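Local coordinates for gliding motility protein MglB (Myxococcus xanthus, PDB 6IZW) that probably serves as an adaptor and guanine-nucleotide exchange factor for a small GTPase in gliding motility, at residues Phe32-Asn37 and Ser57-Asn62. The protein carries 1 engineered substitution. Residues are numbered along the deposited sequence; the frame is centred on the assembly and turned at random.
With SO4 (sulfate ion), chain H.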
loop_
_atom_site.group_PDB
_atom_site.type_symbol
_atom_site.label_atom_id
_atom_site.label_comp_id
_atom_site.label_asym_id
_atom_site.label_seq_id
_atom_site.Cartn_x
_atom_site.Cartn_y
_atom_site.Cartn_z
ATOM N N PHE B 32 -14.953 2.574 -9.019
ATOM C CA PHE B 32 -14.840 1.371 -8.203
ATOM C C PHE B 32 -14.786 1.740 -6.731
ATOM O O PHE B 32 -14.551 2.894 -6.363
ATOM C CB PHE B 32 -13.628 0.506 -8.595
ATOM C CG PHE B 32 -12.298 1.172 -8.405
ATOM C CD1 PHE B 32 -11.632 1.091 -7.191
ATOM C CD2 PHE B 32 -11.699 1.856 -9.452
ATOM C CE1 PHE B 32 -10.392 1.704 -7.016
ATOM C CE2 PHE B 32 -10.464 2.473 -9.292
ATOM C CZ PHE B 32 -9.803 2.397 -8.076
ATOM N N LEU B 33 -15.021 0.726 -5.898
ATOM C CA LEU B 33 -15.102 0.855 -4.456
ATOM C C LEU B 33 -14.102 -0.112 -3.833
ATOM O O LEU B 33 -14.072 -1.289 -4.203
ATOM C CB LEU B 33 -16.524 0.559 -3.975
ATOM C CG LEU B 33 -16.850 1.006 -2.554
ATOM C CD1 LEU B 33 -16.934 2.524 -2.519
ATOM C CD2 LEU B 33 -18.136 0.357 -2.004
ATOM N N VAL B 34 -13.282 0.378 -2.899
ATOM C CA VAL B 34 -12.183 -0.402 -2.336
ATOM C C VAL B 34 -12.152 -0.218 -0.825
ATOM O O VAL B 34 -12.291 0.899 -0.317
ATOM C CB VAL B 34 -10.820 -0.020 -2.956
ATOM C CG1 VAL B 34 -10.560 1.466 -2.840
ATOM C CG2 VAL B 34 -9.690 -0.793 -2.290
ATOM N N ASP B 35 -11.991 -1.322 -0.109
ATOM C CA ASP B 35 -11.725 -1.273 1.318
ATOM C C ASP B 35 -10.348 -0.659 1.582
ATOM O O ASP B 35 -9.443 -0.712 0.744
ATOM C CB ASP B 35 -11.797 -2.690 1.898
ATOM C CG ASP B 35 -11.859 -2.703 3.406
ATOM O OD1 ASP B 35 -10.869 -2.305 4.067
ATOM O OD2 ASP B 35 -12.909 -3.128 3.936
ATOM N N LYS B 36 -10.189 -0.093 2.775
ATOM C CA LYS B 36 -8.908 0.491 3.138
ATOM C C LYS B 36 -7.790 -0.549 3.130
ATOM O O LYS B 36 -6.644 -0.229 2.785
ATOM C CB LYS B 36 -9.014 1.166 4.506
ATOM C CG LYS B 36 -9.384 2.649 4.419
ATOM C CD LYS B 36 -9.360 3.310 5.787
ATOM C CE LYS B 36 -10.036 4.683 5.727
ATOM N NZ LYS B 36 -9.884 5.425 7.002
ATOM N N ASN B 37 -8.099 -1.797 3.478
ATOM C CA ASN B 37 -7.064 -2.813 3.549
ATOM C C ASN B 37 -6.638 -3.304 2.177
ATOM O O ASN B 37 -5.751 -4.155 2.102
ATOM C CB ASN B 37 -7.521 -3.992 4.422
ATOM C CG ASN B 37 -8.748 -4.730 3.861
ATOM O OD1 ASN B 37 -8.970 -4.809 2.643
ATOM N ND2 ASN B 37 -9.544 -5.286 4.763
ATOM N N SER B 57 -5.480 -1.890 -5.183
ATOM C CA SER B 57 -4.375 -2.096 -4.250
ATOM C C SER B 57 -3.519 -0.838 -4.128
ATOM O O SER B 57 -3.100 -0.468 -3.029
ATOM C CB SER B 57 -3.530 -3.290 -4.710
ATOM O OG SER B 57 -2.510 -3.583 -3.781
ATOM N N LEU B 58 -3.248 -0.186 -5.258
ATOM C CA LEU B 58 -2.539 1.083 -5.250
ATOM C C LEU B 58 -3.372 2.167 -4.576
ATOM O O LEU B 58 -2.838 3.000 -3.830
ATOM C CB LEU B 58 -2.198 1.477 -6.682
ATOM C CG LEU B 58 -1.267 0.527 -7.419
ATOM C CD1 LEU B 58 -1.389 0.752 -8.920
ATOM C CD2 LEU B 58 0.181 0.732 -6.951
ATOM N N THR B 59 -4.683 2.153 -4.813
ATOM C CA THR B 59 -5.550 3.148 -4.207
ATOM C C THR B 59 -5.485 3.057 -2.697
ATOM O O THR B 59 -5.261 4.061 -2.014
ATOM C CB THR B 59 -6.985 2.968 -4.708
ATOM O OG1 THR B 59 -7.061 3.373 -6.083
ATOM C CG2 THR B 59 -7.961 3.793 -3.877
ATOM N N ALA B 60 -5.657 1.854 -2.151
ATOM C CA ALA B 60 -5.662 1.731 -0.701
ATOM C C ALA B 60 -4.288 2.009 -0.123
ATOM O O ALA B 60 -4.178 2.480 1.016
ATOM C CB ALA B 60 -6.153 0.347 -0.284
ATOM N N GLY B 61 -3.229 1.717 -0.883
ATOM C CA GLY B 61 -1.896 2.098 -0.447
ATOM C C GLY B 61 -1.722 3.606 -0.421
ATOM O O GLY B 61 -1.232 4.174 0.560
ATOM N N ASN B 62 -2.141 4.273 -1.496
ATOM C CA ASN B 62 -2.099 5.731 -1.538
ATOM C C ASN B 62 -2.866 6.336 -0.363
ATOM O O ASN B 62 -2.316 7.137 0.404
ATOM C CB ASN B 62 -2.658 6.217 -2.877
ATOM C CG ASN B 62 -2.892 7.714 -2.913
ATOM O OD1 ASN B 62 -2.357 8.462 -2.105
ATOM N ND2 ASN B 62 -3.705 8.157 -3.855
HETATM S S SO4 H . -10.469 -4.893 8.865
HETATM O O1 SO4 H . -10.428 -6.022 7.947
HETATM O O2 SO4 H . -11.734 -4.193 8.629
HETATM O O3 SO4 H . -9.343 -4.009 8.640
HETATM O O4 SO4 H . -10.394 -5.443 10.228
HETATM O O HOH W 1 -6.250 2.648 2.705
#
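Thr59 meets the strand through both branches of its side chain. OG1 lies at the edge of the Phe32 ring, near the ring plane, 3.5 Å from Phe32 CZ. Thr59 OG1 is also hydrogen-bonded to the backbone O of Leu55 one turn earlier, so this buried polar atom is satisfied within the helix. Thr59 CG2, anti to the backbone N, packs against Val34 CG1 at 3.6 Å.

Ala60 follows, and its CB points at the end of the strand. Val34 CG2 is 4.2 Å from Ala60 CB. The methyl also faces backbone oxygens: Ala60 CB lies 3.2 Å from Lys36 O and 3.6 Å from Asp35 O. No direct hydrogen bond joins the two segments. Instead, one water donates to Lys36 O at 2.9 Å and to Ala60 O at 2.7 Å. After strand 32-35 the chain turns through an Asx turn, in which Asp35 OD1 accepts from Asn37 N in a nearly straight bond (174°).

Before them in the helix, Ser57 and Leu58 touch the chain of another protein, and Leu58 also packs on Gly68 of the second subunit. After them Asn62 packs on Met66 of that subunit. Strand 32-35 and helix 57-62 cross at -56°, with buried side chains between them. This is helix-on-sheet packing of the Roadblock/LC7 fold, in which helix 52-72 lies against the antiparallel sheet and also contacts the second subunit.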